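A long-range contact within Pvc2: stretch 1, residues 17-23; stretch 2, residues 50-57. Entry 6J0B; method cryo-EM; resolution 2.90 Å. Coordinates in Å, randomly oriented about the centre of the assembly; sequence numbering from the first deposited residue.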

# COMPACT_ATOMS: atom_id res chain seq x y z
N SER A 17 9.82 46.06 38.96
CA SER A 17 10.46 45.29 40.01
C SER A 17 10.94 43.97 39.42
O SER A 17 10.25 43.35 38.61
CB SER A 17 9.52 45.03 41.19
OG SER A 17 8.31 44.47 40.76
N LEU A 18 12.14 43.58 39.82
CA LEU A 18 12.79 42.40 39.28
C LEU A 18 12.42 41.19 40.12
O LEU A 18 12.40 41.27 41.35
CB LEU A 18 14.30 42.59 39.24
CG LEU A 18 15.13 41.47 38.63
CD1 LEU A 18 15.96 42.01 37.49
CD2 LEU A 18 16.02 40.87 39.69
N ALA A 19 12.13 40.08 39.46
CA ALA A 19 11.75 38.85 40.13
C ALA A 19 12.63 37.72 39.64
O ALA A 19 12.84 37.56 38.44
CB ALA A 19 10.28 38.53 39.90
N LEU A 20 13.16 36.94 40.58
CA LEU A 20 14.05 35.83 40.29
C LEU A 20 13.38 34.53 40.70
O LEU A 20 12.68 34.47 41.72
CB LEU A 20 15.39 36.00 41.03
CG LEU A 20 16.17 37.25 40.64
CD1 LEU A 20 17.15 37.64 41.72
CD2 LEU A 20 16.89 37.04 39.33
N SER A 21 13.60 33.49 39.90
CA SER A 21 12.98 32.20 40.15
C SER A 21 13.65 31.50 41.32
O SER A 21 14.86 31.65 41.54
CB SER A 21 13.05 31.33 38.90
OG SER A 21 12.42 30.08 39.10
N VAL A 22 12.88 30.72 42.07
CA VAL A 22 13.36 30.09 43.29
C VAL A 22 13.98 28.75 42.97
O VAL A 22 13.59 28.06 42.03
CB VAL A 22 12.22 29.94 44.32
CG1 VAL A 22 11.83 31.29 44.86
CG2 VAL A 22 11.02 29.27 43.70
N SER A 23 14.98 28.37 43.77
CA SER A 23 15.64 27.08 43.67
C SER A 23 15.79 26.50 45.06
O SER A 23 15.98 27.22 46.04
CB SER A 23 17.01 27.20 43.01
OG SER A 23 16.95 28.00 41.84
N ASN A 50 14.41 33.13 52.33
CA ASN A 50 14.04 31.98 51.52
C ASN A 50 14.17 32.25 50.03
O ASN A 50 14.41 31.33 49.25
CB ASN A 50 12.61 31.55 51.84
CG ASN A 50 12.49 30.87 53.18
OD1 ASN A 50 13.22 29.92 53.47
ND2 ASN A 50 11.58 31.35 54.01
N SER A 51 14.03 33.51 49.61
CA SER A 51 14.00 33.84 48.20
C SER A 51 14.40 35.30 48.02
O SER A 51 14.55 36.04 49.00
CB SER A 51 12.62 33.59 47.60
OG SER A 51 11.62 34.30 48.32
N TRP A 52 14.55 35.70 46.76
CA TRP A 52 14.87 37.09 46.47
C TRP A 52 13.71 38.01 46.82
O TRP A 52 13.91 39.15 47.25
CB TRP A 52 15.26 37.24 45.00
CG TRP A 52 15.20 38.64 44.52
CD1 TRP A 52 14.29 39.17 43.67
CD2 TRP A 52 16.09 39.71 44.86
NE1 TRP A 52 14.55 40.50 43.45
CE2 TRP A 52 15.66 40.85 44.17
CE3 TRP A 52 17.22 39.80 45.68
CZ2 TRP A 52 16.31 42.08 44.28
CZ3 TRP A 52 17.86 41.02 45.79
CH2 TRP A 52 17.40 42.14 45.09
N MET A 53 12.48 37.52 46.66
CA MET A 53 11.30 38.27 47.07
C MET A 53 11.25 38.42 48.59
O MET A 53 10.81 39.45 49.10
CB MET A 53 10.05 37.58 46.55
CG MET A 53 8.78 38.38 46.73
SD MET A 53 7.32 37.39 46.46
CE MET A 53 7.07 36.78 48.11
N ASP A 54 11.68 37.38 49.31
CA ASP A 54 11.79 37.46 50.77
C ASP A 54 12.79 38.52 51.19
O ASP A 54 12.56 39.25 52.15
CB ASP A 54 12.19 36.09 51.32
CG ASP A 54 11.82 35.89 52.78
OD1 ASP A 54 11.59 34.73 53.16
OD2 ASP A 54 11.74 36.87 53.55
N TYR A 55 13.92 38.61 50.48
CA TYR A 55 14.90 39.65 50.77
C TYR A 55 14.37 41.03 50.40
O TYR A 55 14.65 42.01 51.10
CB TYR A 55 16.20 39.38 50.02
CG TYR A 55 17.26 40.41 50.30
CD1 TYR A 55 17.68 41.29 49.32
CD2 TYR A 55 17.83 40.51 51.57
CE1 TYR A 55 18.65 42.23 49.58
CE2 TYR A 55 18.79 41.45 51.83
CZ TYR A 55 19.20 42.31 50.83
OH TYR A 55 20.16 43.25 51.10
N LEU A 56 13.60 41.11 49.32
CA LEU A 56 13.07 42.38 48.85
C LEU A 56 11.90 42.88 49.68
O LEU A 56 11.42 43.99 49.44
CB LEU A 56 12.66 42.25 47.38
CG LEU A 56 12.86 43.46 46.47
CD1 LEU A 56 14.26 44.02 46.63
CD2 LEU A 56 12.61 43.06 45.03
N ASN A 57 11.40 42.08 50.62
CA ASN A 57 10.45 42.57 51.61
C ASN A 57 11.15 43.14 52.83
O ASN A 57 10.62 44.05 53.48
CB ASN A 57 9.51 41.45 52.04
CG ASN A 57 8.66 40.92 50.90
OD1 ASN A 57 8.74 41.41 49.78
ND2 ASN A 57 7.86 39.91 51.19

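Residues 17-23 run as an extended segment without regular secondary structure and pass the start of a helix that begins at Trp52. The backbones stay well apart, the CA atoms of Leu20 and Trp52 lying 6.4 Å from each other and those of Val22 and Ser51 6.2 Å, and the contact is made by side chains packing on one another and by a side chain reaching the backbone at Leu18 O. Ser51 caps the helix: its OG accepts from Asp54 N at 3.2 Å, while Tyr55 N and Leu56 N bond to the carbonyl oxygens of Ser51 and Trp52, completing the first turns.

Trp52, buried and with chi1 in the t well, contributes the largest area to the contact. Its NE1 donates to Leu18 O at 3.1 Å, the one hydrogen bond between the stretches; an indole suits this place because its edge offers a donor to the Leu18 carbonyl while one face packs against Leu20. Leu20 uses that face: its CB points toward the helix, and CD1 sits 3.8 Å from the centroid of the Trp52 five-membered ring, 20° off the normal, a CH-pi contact. Leu56, one helical turn on, brings CD2 to 4.1 Å from Leu18 O. At the other end, Val22 CG1 packs 3.7 Å from Ser51 CB, where the small serine combines capping with contact. Ala19 and Ser21 point away, and the contact buries 250 Å² in total.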